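Local coordinates for phosphoglycerate oxidoreductase (Rhizobium etli, PDB 4HY3), which probably reduces hydroxypyruvate and glyoxylate with a nicotinamide cofactor, as a member of the D-isomer-specific 2-hydroxyacid dehydrogenase family, at residues 172-175 with 176-179; 224-227 with 228-232. One frame throughout, in Å; residues are numbered along the deposited sequence.

Interaction 1: residues 172-175 with 176-179; sequences RLIA and GSEI
R172, I174, S177 and I179 meet in a local bend that leads the chain into strand 178-182, the first strand of the Rossmann-type nucleotide-binding sheet. The contact is mostly van der Waals in character, and no hydrogen bond crosses between the two halves. Its shape begins with R172, whose long side chain folds back over its own stretch of backbone. With CG anti to the backbone N (chi1 -165°) and the chain bent at the next two torsions, NE reaches round to the carbonyl of L173. The R172 NE to L173 O hydrogen bond is 2.7 Å long, lies close to the guanidinium plane and comes nearly along the C=O axis. Thus anchored, the guanidinium presents NH2 to the following residues, with the CA of G176 at its edge, 3.9 Å from NH2, and the CA of S177 met obliquely. The peptide between G176 and S177 is modelled as cis, and the chain bends by roughly a right angle here before it enters the strand. The exact position of the S177 side chain is doubtful; as modelled, its OG lies 3.5 Å from R172 NH2, but the angle is too poor for a bond. A second subunit also takes part, since the carboxylate of its E136 accepts hydrogen bonds from the backbone N atoms of I174 and A175. I174 faces the interior, touching A142 and L143 of helix 131-147, and its CG2 lies 4.3 Å from CD1 of I179.

Interaction 2: residues 224-227 with 228-232; sequences LEDV and LTKSD
The backbone O of D226 receives two N-H groups at the C-terminal end of helix 224-229: K230 N at 2.9 Å, with an N-H...O angle of 152°, and T229 N by a weak bond. One accepting oxygen thus serves a helical i to i+4 bond and a shorter i to i+3 bond just where K230 leaves helical geometry. The side chains of D226 and K230 also bridge this i to i+4 spacing. They run side by side and point the same way, and NZ meets D226 OD2 at 2.5 Å in a salt bridge. The ammonium approaches from above the carboxylate plane, 42° out of it, the lysine chain being bent at its last torsion (chi4 140°). The other carboxylate oxygen, OD1, is bonded to S223 OG just before the helix, so each oxygen has a partner and the group's rotation is restrained. With an alanine in place of D226, the ammonium of K230 is likely to lose its counter-charge and the hydroxyl of S223 its acceptor. Two residues earlier, L228 N donates to L224 O at 2.8 Å, while the two leucines cross obliquely, CD2 of L224 lying 3.5 Å from CD1 of L228. Both leucines also touch L248, and L228 reaches S255 and M256; T229 OG1 is bonded to the carbonyl O of S255. V227 lies against R203 and F205 of strand 201-205 and S231 against R203, so the helix rests on this strand as the chain turns towards strand 233-236.

Overall arrangement
Both contacts lie in the NAD-binding domain, at the seven-stranded parallel sheet and a helix packed on it, their centres about 14 Å apart, with interaction 1 earlier in the chain. Interaction 1 opens the first strand of the fold, 178-182; interaction 2 closes helix 224-229, within the connection that carries the chain from edge strand 220-221 across to strand 233-236. This change of direction, which gives the order 3-2-1-4, is the classic Rossmann crossover. Strands 178-182 and 233-236 are neighbours, and E178 O probably accepts a hydrogen bond from D232 N at 2.8 Å. R257 forms salt bridges with both E178 and D232, and R172 adds a long, weak ion pair to D232, so charged groups join the two strand entrances.

Interaction 1: residues 172-175 with 176-179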
# COMPACT_ATOMS: atom_id res chain seq x y z
N ARG A 172 -3.20 6.73 -24.11
CA ARG A 172 -2.94 7.48 -22.88
C ARG A 172 -2.96 6.53 -21.68
O ARG A 172 -3.78 5.60 -21.63
CB ARG A 172 -4.02 8.52 -22.69
CG ARG A 172 -3.67 9.57 -21.66
CD ARG A 172 -4.76 9.67 -20.62
NE ARG A 172 -4.15 10.06 -19.36
CZ ARG A 172 -4.25 11.28 -18.85
NH1 ARG A 172 -4.96 12.20 -19.48
NH2 ARG A 172 -3.64 11.55 -17.69
N LEU A 173 -2.06 6.76 -20.72
CA LEU A 173 -2.00 5.96 -19.52
C LEU A 173 -2.98 6.48 -18.49
O LEU A 173 -3.32 7.65 -18.50
CB LEU A 173 -0.63 6.03 -18.87
CG LEU A 173 0.66 5.99 -19.66
CD1 LEU A 173 1.00 7.39 -20.13
CD2 LEU A 173 1.75 5.47 -18.74
N ILE A 174 -3.40 5.60 -17.58
CA ILE A 174 -4.21 6.00 -16.44
C ILE A 174 -3.33 6.44 -15.27
O ILE A 174 -3.76 7.21 -14.44
CB ILE A 174 -5.22 4.90 -16.05
CG1 ILE A 174 -6.30 4.83 -17.11
CG2 ILE A 174 -5.87 5.16 -14.70
CD1 ILE A 174 -7.47 3.96 -16.72
N ALA A 175 -2.09 5.98 -15.22
CA ALA A 175 -1.22 6.31 -14.08
C ALA A 175 -1.01 7.82 -13.98
O ALA A 175 -1.02 8.37 -12.87
CB ALA A 175 0.10 5.56 -14.14
N GLY A 176 -0.86 8.48 -15.13
CA GLY A 176 -1.02 9.95 -15.26
C GLY A 176 -1.26 10.81 -14.01
O GLY A 176 -0.33 11.04 -13.25
N SER A 177 -2.48 11.29 -13.75
CA SER A 177 -3.72 11.07 -14.45
C SER A 177 -4.77 11.62 -13.51
O SER A 177 -4.66 11.47 -12.28
CB SER A 177 -4.02 9.60 -14.62
OG SER A 177 -5.18 9.40 -15.41
N GLU A 178 -5.79 12.25 -14.07
CA GLU A 178 -6.82 12.86 -13.24
C GLU A 178 -8.10 12.04 -13.21
O GLU A 178 -8.84 11.98 -14.22
CB GLU A 178 -7.12 14.29 -13.71
CG GLU A 178 -5.92 15.24 -13.72
CD GLU A 178 -5.93 16.19 -12.55
OE1 GLU A 178 -6.10 15.71 -11.41
OE2 GLU A 178 -5.76 17.41 -12.76
N ILE A 179 -8.37 11.41 -12.05
CA ILE A 179 -9.64 10.66 -11.87
C ILE A 179 -10.64 11.33 -10.97
O ILE A 179 -10.33 11.72 -9.84
CB ILE A 179 -9.44 9.24 -11.30
CG1 ILE A 179 -8.58 8.41 -12.24
CG2 ILE A 179 -10.79 8.58 -11.10
CD1 ILE A 179 -7.78 7.33 -11.54

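Interaction 2: residues 224-227 with 228-232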
# COMPACT_ATOMS: atom_id res chain seq x y z
N LEU A 224 -18.57 19.14 -7.41
CA LEU A 224 -19.04 18.38 -8.56
C LEU A 224 -18.41 18.95 -9.80
O LEU A 224 -18.10 18.21 -10.72
CB LEU A 224 -20.55 18.52 -8.70
CG LEU A 224 -21.44 17.44 -9.30
CD1 LEU A 224 -22.87 17.82 -8.95
CD2 LEU A 224 -21.32 17.24 -10.81
N GLU A 225 -18.22 20.27 -9.78
CA GLU A 225 -17.67 21.02 -10.91
C GLU A 225 -16.18 20.69 -11.13
O GLU A 225 -15.79 20.34 -12.25
CB GLU A 225 -17.95 22.53 -10.74
CG GLU A 225 -19.27 22.85 -10.02
CD GLU A 225 -20.54 22.38 -10.74
OE1 GLU A 225 -20.57 22.38 -12.00
OE2 GLU A 225 -21.54 22.04 -10.06
N ASP A 226 -15.38 20.73 -10.06
CA ASP A 226 -14.00 20.18 -10.13
C ASP A 226 -13.92 18.76 -10.72
O ASP A 226 -13.09 18.50 -11.58
CB ASP A 226 -13.33 20.15 -8.76
CG ASP A 226 -13.08 21.53 -8.20
OD1 ASP A 226 -13.07 21.69 -6.96
OD2 ASP A 226 -12.91 22.46 -9.01
N VAL A 227 -14.77 17.86 -10.22
CA VAL A 227 -14.77 16.44 -10.60
C VAL A 227 -15.14 16.35 -12.06
O VAL A 227 -14.54 15.59 -12.85
CB VAL A 227 -15.77 15.63 -9.75
CG1 VAL A 227 -16.06 14.25 -10.35
CG2 VAL A 227 -15.27 15.48 -8.33
N LEU A 228 -16.11 17.17 -12.43
CA LEU A 228 -16.71 17.13 -13.74
C LEU A 228 -15.78 17.77 -14.76
O LEU A 228 -15.85 17.47 -15.96
CB LEU A 228 -18.05 17.86 -13.66
CG LEU A 228 -19.15 17.52 -14.65
CD1 LEU A 228 -20.52 17.98 -14.13
CD2 LEU A 228 -18.86 18.17 -15.99
N THR A 229 -14.88 18.63 -14.27
CA THR A 229 -14.19 19.57 -15.14
C THR A 229 -12.69 19.36 -15.26
O THR A 229 -12.17 19.32 -16.38
CB THR A 229 -14.57 21.03 -14.76
OG1 THR A 229 -15.54 21.50 -15.71
CG2 THR A 229 -13.36 21.98 -14.70
N LYS A 230 -12.02 19.22 -14.13
CA LYS A 230 -10.57 19.00 -14.07
C LYS A 230 -10.21 17.51 -14.10
O LYS A 230 -9.29 17.08 -13.40
CB LYS A 230 -10.03 19.62 -12.79
CG LYS A 230 -10.85 20.83 -12.37
CD LYS A 230 -10.20 21.67 -11.29
CE LYS A 230 -10.71 23.08 -11.42
NZ LYS A 230 -10.98 23.69 -10.09
N SER A 231 -10.94 16.73 -14.91
CA SER A 231 -10.79 15.27 -14.86
C SER A 231 -10.72 14.57 -16.22
O SER A 231 -11.47 14.89 -17.15
CB SER A 231 -11.86 14.63 -13.96
OG SER A 231 -11.48 14.62 -12.60
N ASP A 232 -9.79 13.62 -16.33
CA ASP A 232 -9.64 12.82 -17.54
C ASP A 232 -10.50 11.58 -17.48
O ASP A 232 -10.98 11.11 -18.52
CB ASP A 232 -8.19 12.44 -17.75
CG ASP A 232 -7.30 13.66 -17.96
OD1 ASP A 232 -7.49 14.38 -18.98
OD2 ASP A 232 -6.39 13.87 -17.12